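Local coordinates for protein carbohydrate deacetylase Agd3 (Neosartorya fumigata, PDB 6NWZ) that probably removes N-acetyl groups from the exopolysaccharide galactosaminogalactan, a carbohydrate de-N-acetylation required for biofilm formation by this fungus, at residues P154-T166 with Q579-T591. Sequence-based numbering, arbitrary orientation.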
ATOM      1  N   PRO A 154      -5.852 -14.335 -16.661  1.00 38.46           N
ATOM      2  CA  PRO A 154      -5.090 -15.223 -15.771  1.00 22.62           C
ATOM      3  C   PRO A 154      -3.911 -14.549 -15.087  1.00 23.11           C
ATOM      4  O   PRO A 154      -3.531 -14.968 -13.986  1.00 39.20           O
ATOM      5  CB  PRO A 154      -4.634 -16.349 -16.708  1.00 24.02           C
ATOM      6  CG  PRO A 154      -4.604 -15.720 -18.063  1.00 25.66           C
ATOM      7  CD  PRO A 154      -5.715 -14.715 -18.079  1.00 23.90           C
ATOM      8  N   THR A 155      -3.317 -13.519 -15.695  1.00 39.31           N
ATOM      9  CA  THR A 155      -2.196 -12.850 -15.047  1.00 39.34           C
ATOM     10  C   THR A 155      -2.633 -11.964 -13.887  1.00 33.36           C
ATOM     11  O   THR A 155      -1.771 -11.441 -13.173  1.00 37.29           O
ATOM     12  CB  THR A 155      -1.402 -12.020 -16.065  1.00 24.68           C
ATOM     13  OG1 THR A 155      -2.287 -11.140 -16.765  1.00 52.09           O
ATOM     14  CG2 THR A 155      -0.703 -12.924 -17.064  1.00 26.19           C
ATOM     15  N   ALA A 156      -3.941 -11.785 -13.680  1.00 38.10           N
ATOM     16  CA  ALA A 156      -4.410 -10.998 -12.546  1.00 26.66           C
ATOM     17  C   ALA A 156      -4.127 -11.685 -11.218  1.00 30.38           C
ATOM     18  O   ALA A 156      -4.065 -11.009 -10.186  1.00 32.15           O
ATOM     19  CB  ALA A 156      -5.906 -10.712 -12.681  1.00 29.46           C
ATOM     20  N   GLY A 157      -3.949 -13.003 -11.219  1.00 29.40           N
ATOM     21  CA  GLY A 157      -3.580 -13.699 -10.004  1.00 20.08           C
ATOM     22  C   GLY A 157      -4.669 -13.795  -8.964  1.00 31.79           C
ATOM     23  O   GLY A 157      -4.370 -13.998  -7.783  1.00 37.35           O
ATOM     24  N   LEU A 158      -5.928 -13.649  -9.363  1.00 31.89           N
ATOM     25  CA  LEU A 158      -7.034 -13.766  -8.426  1.00 28.10           C
ATOM     26  C   LEU A 158      -7.392 -15.235  -8.236  1.00 30.56           C
ATOM     27  O   LEU A 158      -7.484 -15.992  -9.208  1.00 49.06           O
ATOM     28  CB  LEU A 158      -8.243 -12.981  -8.931  1.00 26.56           C
ATOM     29  CG  LEU A 158      -7.973 -11.517  -9.278  1.00 25.70           C
ATOM     30  CD1 LEU A 158      -9.247 -10.826  -9.740  1.00 18.69           C
ATOM     31  CD2 LEU A 158      -7.374 -10.799  -8.084  1.00 25.44           C
ATOM     32  N   LYS A 159      -7.579 -15.639  -6.983  1.00 35.20           N
ATOM     33  CA  LYS A 159      -7.912 -17.024  -6.670  1.00 26.57           C
ATOM     34  C   LYS A 159      -9.413 -17.234  -6.820  1.00 35.15           C
ATOM     35  O   LYS A 159     -10.214 -16.570  -6.151  1.00 49.43           O
ATOM     36  CB  LYS A 159      -7.432 -17.388  -5.265  1.00 19.40           C
ATOM     37  CG  LYS A 159      -5.922 -17.577  -5.204  1.00 26.01           C
ATOM     38  CD  LYS A 159      -5.408 -17.993  -3.836  1.00 20.28           C
ATOM     39  CE  LYS A 159      -3.883 -18.152  -3.875  1.00 20.82           C
ATOM     40  NZ  LYS A 159      -3.260 -18.412  -2.541  1.00 33.45           N
ATOM     41  N   THR A 160      -9.785 -18.157  -7.702  1.00 36.55           N
ATOM     42  CA  THR A 160     -11.184 -18.414  -8.012  1.00 28.22           C
ATOM     43  C   THR A 160     -11.916 -18.988  -6.804  1.00 31.92           C
ATOM     44  O   THR A 160     -11.368 -19.794  -6.046  1.00 45.28           O
ATOM     45  CB  THR A 160     -11.279 -19.383  -9.195  1.00 33.72           C
ATOM     46  OG1 THR A 160     -10.345 -18.991 -10.212  1.00 40.09           O
ATOM     47  CG2 THR A 160     -12.678 -19.392  -9.781  1.00 20.64           C
ATOM     48  N   GLY A 161     -13.166 -18.561  -6.624  1.00 24.60           N
ATOM     49  CA  GLY A 161     -14.029 -19.111  -5.603  1.00 29.13           C
ATOM     50  C   GLY A 161     -13.921 -18.467  -4.238  1.00 29.89           C
ATOM     51  O   GLY A 161     -14.755 -18.755  -3.369  1.00 46.15           O
ATOM     52  N   ALA A 162     -12.929 -17.614  -4.013  1.00 26.22           N
ATOM     53  CA  ALA A 162     -12.775 -16.975  -2.712  1.00 19.96           C
ATOM     54  C   ALA A 162     -13.828 -15.887  -2.554  1.00 29.70           C
ATOM     55  O   ALA A 162     -13.923 -14.985  -3.393  1.00 35.21           O
ATOM     56  CB  ALA A 162     -11.369 -16.399  -2.569  1.00 22.39           C
ATOM     57  N   THR A 163     -14.618 -15.974  -1.486  1.00 23.06           N
ATOM     58  CA  THR A 163     -15.741 -15.064  -1.304  1.00 35.63           C
ATOM     59  C   THR A 163     -15.287 -13.750  -0.683  1.00 39.55           C
ATOM     60  O   THR A 163     -14.410 -13.724   0.186  1.00 29.19           O
ATOM     61  CB  THR A 163     -16.820 -15.703  -0.425  1.00 37.26           C
ATOM     62  OG1 THR A 163     -16.219 -16.220   0.767  1.00 47.96           O
ATOM     63  CG2 THR A 163     -17.528 -16.829  -1.164  1.00 22.52           C
ATOM     64  N   VAL A 164     -15.895 -12.654  -1.141  1.00 20.24           N
ATOM     65  CA  VAL A 164     -15.697 -11.325  -0.583  1.00 24.75           C
ATOM     66  C   VAL A 164     -17.065 -10.725  -0.270  1.00 38.13           C
ATOM     67  O   VAL A 164     -18.107 -11.252  -0.663  1.00 46.18           O
ATOM     68  CB  VAL A 164     -14.900 -10.396  -1.525  1.00 28.36           C
ATOM     69  CG1 VAL A 164     -13.479 -10.920  -1.725  1.00 18.94           C
ATOM     70  CG2 VAL A 164     -15.623 -10.234  -2.853  1.00 22.41           C
ATOM     71  N   SER A 165     -17.047  -9.603   0.444  1.00 32.38           N
ATOM     72  CA  SER A 165     -18.269  -8.993   0.945  1.00 27.35           C
ATOM     73  C   SER A 165     -18.772  -7.907   0.004  1.00 33.14           C
ATOM     74  O   SER A 165     -17.987  -7.129  -0.541  1.00 44.70           O
ATOM     75  CB  SER A 165     -18.038  -8.395   2.333  1.00 26.86           C
ATOM     76  OG  SER A 165     -19.177  -7.674   2.762  1.00 26.90           O
ATOM     77  N   THR A 166     -20.092  -7.860  -0.177  1.00 43.64           N
ATOM     78  CA  THR A 166     -20.739  -6.800  -0.939  1.00 46.20           C
ATOM     79  C   THR A 166     -21.469  -5.808  -0.051  1.00 47.14           C
ATOM     80  O   THR A 166     -22.116  -4.891  -0.571  1.00 51.51           O
ATOM     81  CB  THR A 166     -21.730  -7.383  -1.953  1.00 43.39           C
ATOM     82  OG1 THR A 166     -22.753  -8.113  -1.261  1.00 40.40           O
ATOM     83  CG2 THR A 166     -21.019  -8.297  -2.929  1.00 45.58           C
ATOM     84  N   GLN A 579      -2.717 -14.217   5.955  1.00 25.96           N
ATOM     85  CA  GLN A 579      -3.584 -15.321   5.558  1.00 22.77           C
ATOM     86  C   GLN A 579      -4.729 -14.845   4.671  1.00 22.77           C
ATOM     87  O   GLN A 579      -5.117 -15.542   3.726  1.00 44.06           O
ATOM     88  CB  GLN A 579      -4.116 -16.040   6.796  1.00 19.00           C
ATOM     89  CG  GLN A 579      -3.029 -16.746   7.592  1.00 24.94           C
ATOM     90  CD  GLN A 579      -3.573 -17.516   8.773  1.00 28.39           C
ATOM     91  OE1 GLN A 579      -4.662 -18.087   8.711  1.00 45.96           O
ATOM     92  NE2 GLN A 579      -2.817 -17.535   9.864  1.00 28.95           N
ATOM     93  N   GLU A 580      -5.278 -13.664   4.950  1.00 30.42           N
ATOM     94  CA  GLU A 580      -6.355 -13.153   4.109  1.00 25.00           C
ATOM     95  C   GLU A 580      -5.837 -12.752   2.735  1.00 37.84           C
ATOM     96  O   GLU A 580      -6.480 -13.029   1.716  1.00 36.78           O
ATOM     97  CB  GLU A 580      -7.038 -11.968   4.786  1.00 18.47           C
ATOM     98  CG  GLU A 580      -8.240 -11.454   4.014  1.00 25.69           C
ATOM     99  CD  GLU A 580      -9.401 -12.433   4.007  1.00 34.37           C
ATOM    100  OE1 GLU A 580      -9.378 -13.422   4.774  1.00 50.23           O
ATOM    101  OE2 GLU A 580     -10.348 -12.207   3.231  1.00 41.01           O
ATOM    102  N   PHE A 581      -4.682 -12.086   2.690  1.00 35.12           N
ATOM    103  CA  PHE A 581      -4.079 -11.733   1.410  1.00 22.03           C
ATOM    104  C   PHE A 581      -3.854 -12.973   0.551  1.00 33.83           C
ATOM    105  O   PHE A 581      -4.163 -12.975  -0.647  1.00 36.33           O
ATOM    106  CB  PHE A 581      -2.766 -10.989   1.661  1.00 26.27           C
ATOM    107  CG  PHE A 581      -2.049 -10.556   0.414  1.00 28.29           C
ATOM    108  CD1 PHE A 581      -2.326  -9.331  -0.170  1.00 23.68           C
ATOM    109  CD2 PHE A 581      -1.069 -11.361  -0.152  1.00 33.86           C
ATOM    110  CE1 PHE A 581      -1.655  -8.924  -1.314  1.00 21.25           C
ATOM    111  CE2 PHE A 581      -0.397 -10.962  -1.295  1.00 28.32           C
ATOM    112  CZ  PHE A 581      -0.691  -9.740  -1.874  1.00 30.21           C
ATOM    113  N   VAL A 582      -3.339 -14.046   1.155  1.00 25.47           N
ATOM    114  CA  VAL A 582      -3.069 -15.265   0.401  1.00 24.69           C
ATOM    115  C   VAL A 582      -4.369 -15.957  -0.001  1.00 27.14           C
ATOM    116  O   VAL A 582      -4.426 -16.643  -1.030  1.00 31.57           O
ATOM    117  CB  VAL A 582      -2.139 -16.187   1.215  1.00 18.89           C
ATOM    118  CG1 VAL A 582      -2.079 -17.566   0.606  1.00 25.06           C
ATOM    119  CG2 VAL A 582      -0.737 -15.591   1.278  1.00 18.91           C
ATOM    120  N   ARG A 583      -5.442 -15.765   0.771  1.00 18.60           N
ATOM    121  CA  ARG A 583      -6.726 -16.355   0.407  1.00 18.83           C
ATOM    122  C   ARG A 583      -7.316 -15.718  -0.848  1.00 33.82           C
ATOM    123  O   ARG A 583      -8.053 -16.380  -1.589  1.00 31.54           O
ATOM    124  CB  ARG A 583      -7.707 -16.223   1.566  1.00 18.86           C
ATOM    125  CG  ARG A 583      -9.055 -16.835   1.280  1.00 19.24           C
ATOM    126  CD  ARG A 583     -10.009 -16.604   2.428  1.00 22.00           C
ATOM    127  NE  ARG A 583     -10.567 -15.255   2.439  1.00 20.56           N
ATOM    128  CZ  ARG A 583     -11.677 -14.906   1.795  1.00 30.63           C
ATOM    129  NH1 ARG A 583     -12.341 -15.805   1.076  1.00 31.89           N
ATOM    130  NH2 ARG A 583     -12.124 -13.661   1.867  1.00 22.89           N
ATOM    131  N   LEU A 584      -7.002 -14.446  -1.108  1.00 26.15           N
ATOM    132  CA  LEU A 584      -7.580 -13.700  -2.221  1.00 30.25           C
ATOM    133  C   LEU A 584      -6.731 -13.730  -3.488  1.00 38.00           C
ATOM    134  O   LEU A 584      -7.281 -13.877  -4.584  1.00 43.46           O
ATOM    135  CB  LEU A 584      -7.815 -12.244  -1.808  1.00 23.72           C
ATOM    136  CG  LEU A 584      -8.733 -12.029  -0.604  1.00 24.77           C
ATOM    137  CD1 LEU A 584      -8.787 -10.560  -0.243  1.00 18.40           C
ATOM    138  CD2 LEU A 584     -10.130 -12.568  -0.879  1.00 22.78           C
ATOM    139  N   VAL A 585      -5.407 -13.584  -3.375  1.00 30.05           N
ATOM    140  CA  VAL A 585      -4.518 -13.487  -4.525  1.00 28.04           C
ATOM    141  C   VAL A 585      -3.339 -14.435  -4.328  1.00 35.93           C
ATOM    142  O   VAL A 585      -3.094 -14.942  -3.232  1.00 32.45           O
ATOM    143  CB  VAL A 585      -4.009 -12.050  -4.744  1.00 26.59           C
ATOM    144  CG1 VAL A 585      -5.172 -11.087  -4.921  1.00 23.77           C
ATOM    145  CG2 VAL A 585      -3.153 -11.624  -3.575  1.00 21.61           C
ATOM    146  N   ASP A 586      -2.596 -14.667  -5.413  1.00 38.59           N
ATOM    147  CA  ASP A 586      -1.367 -15.448  -5.347  1.00 43.33           C
ATOM    148  C   ASP A 586      -0.121 -14.580  -5.496  1.00 36.49           C
ATOM    149  O   ASP A 586       0.971 -15.102  -5.740  1.00 29.45           O
ATOM    150  CB  ASP A 586      -1.363 -16.561  -6.396  1.00 46.58           C
ATOM    151  CG  ASP A 586      -1.458 -16.035  -7.813  1.00 86.11           C
ATOM    152  OD1 ASP A 586      -0.439 -15.537  -8.341  1.00 94.69           O
ATOM    153  OD2 ASP A 586      -2.558 -16.112  -8.397  1.00101.47           O
ATOM    154  N   TRP A 587      -0.260 -13.266  -5.348  1.00 30.07           N
ATOM    155  CA  TRP A 587       0.869 -12.370  -5.515  1.00 24.51           C
ATOM    156  C   TRP A 587       1.895 -12.579  -4.404  1.00 32.71           C
ATOM    157  O   TRP A 587       1.562 -13.042  -3.309  1.00 30.95           O
ATOM    158  CB  TRP A 587       0.406 -10.916  -5.504  1.00 23.79           C
ATOM    159  CG  TRP A 587      -0.739 -10.611  -6.419  1.00 31.70           C
ATOM    160  CD1 TRP A 587      -1.151 -11.337  -7.501  1.00 31.74           C
ATOM    161  CD2 TRP A 587      -1.625  -9.492  -6.324  1.00 26.27           C
ATOM    162  NE1 TRP A 587      -2.240 -10.734  -8.084  1.00 29.71           N
ATOM    163  CE2 TRP A 587      -2.550  -9.599  -7.378  1.00 27.91           C
ATOM    164  CE3 TRP A 587      -1.724  -8.409  -5.446  1.00 23.85           C
ATOM    165  CZ2 TRP A 587      -3.561  -8.665  -7.579  1.00 35.64           C
ATOM    166  CZ3 TRP A 587      -2.728  -7.484  -5.646  1.00 32.14           C
ATOM    167  CH2 TRP A 587      -3.632  -7.616  -6.704  1.00 30.85           C
ATOM    168  N   PRO A 588       3.153 -12.242  -4.664  1.00 37.53           N
ATOM    169  CA  PRO A 588       4.152 -12.251  -3.593  1.00 41.13           C
ATOM    170  C   PRO A 588       3.937 -11.097  -2.625  1.00 41.55           C
ATOM    171  O   PRO A 588       3.328 -10.073  -2.949  1.00 34.79           O
ATOM    172  CB  PRO A 588       5.483 -12.100  -4.342  1.00 29.97           C
ATOM    173  CG  PRO A 588       5.176 -12.457  -5.766  1.00 38.35           C
ATOM    174  CD  PRO A 588       3.760 -12.028  -5.985  1.00 30.02           C
ATOM    175  N   LEU A 589       4.437 -11.288  -1.407  1.00 32.93           N
ATOM    176  CA  LEU A 589       4.586 -10.218  -0.430  1.00 32.27           C
ATOM    177  C   LEU A 589       6.077  -9.989  -0.236  1.00 36.42           C
ATOM    178  O   LEU A 589       6.799 -10.903   0.177  1.00 33.67           O
ATOM    179  CB  LEU A 589       3.919 -10.568   0.900  1.00 19.82           C
ATOM    180  CG  LEU A 589       2.391 -10.620   0.939  1.00 32.34           C
ATOM    181  CD1 LEU A 589       1.909 -11.246   2.236  1.00 26.27           C
ATOM    182  CD2 LEU A 589       1.810  -9.230   0.780  1.00 20.00           C
ATOM    183  N   VAL A 590       6.540  -8.783  -0.545  1.00 33.43           N
ATOM    184  CA  VAL A 590       7.961  -8.466  -0.502  1.00 35.66           C
ATOM    185  C   VAL A 590       8.184  -7.362   0.520  1.00 37.24           C
ATOM    186  O   VAL A 590       7.606  -6.275   0.403  1.00 34.02           O
ATOM    187  CB  VAL A 590       8.493  -8.050  -1.880  1.00 23.47           C
ATOM    188  CG1 VAL A 590       9.960  -7.745  -1.782  1.00 26.34           C
ATOM    189  CG2 VAL A 590       8.245  -9.160  -2.886  1.00 31.00           C
ATOM    190  N   THR A 591       9.012  -7.646   1.524  1.00 41.48           N
ATOM    191  CA  THR A 591       9.434  -6.645   2.495  1.00 36.57           C
ATOM    192  C   THR A 591      10.731  -6.007   2.014  1.00 42.59           C
ATOM    193  O   THR A 591      11.650  -6.710   1.578  1.00 46.30           O
ATOM    194  CB  THR A 591       9.633  -7.266   3.882  1.00 25.92           C
ATOM    195  OG1 THR A 591       8.396  -7.800   4.363  1.00 34.84           O
ATOM    196  CG2 THR A 591      10.137  -6.228   4.872  1.00 27.47           C
TER
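The indole of W587 carries V585 CB over the centre of one face and meets A156 at its edge, where NE1 donates to A156 O (2.8 Å), the oxygen lying in the plane of the ring. The R583 guanidinium, backed on one face by L584 CD2, turns its NH1/NH2 end to T163 O and its NE side to E580. Here the C-terminal end of helix 569-584, in the deacetylase family region, docks on a loop of the CBM87 region, illustrating how a helix end and its exit can join two parts of a chain when backbone carbonyls on both sides accept from side-chain and backbone N-H groups. The two terminal nitrogens, NH1 and NH2, grip the one carbonyl oxygen end-on, NH2 more closely (2.8 Å), while the salt bridge to E580 probably fixes the guanidinium rotation. Between these two side-chain anchors L158 and V585 form a single beta bridge: D586 N donates to G157 O (3.0 Å), and K159 N to L584 O in a nearly straight bond (172°). The D586 carboxylate itself bonds through OD1 to S660. V164 CG1 packs on L584 CD2 (3.8 Å). With CG anti to its carbonyl carbon (chi1 -74°) and the chain extended beyond, K159 runs along the helix end, bringing NZ to V582 O at 2.6 Å.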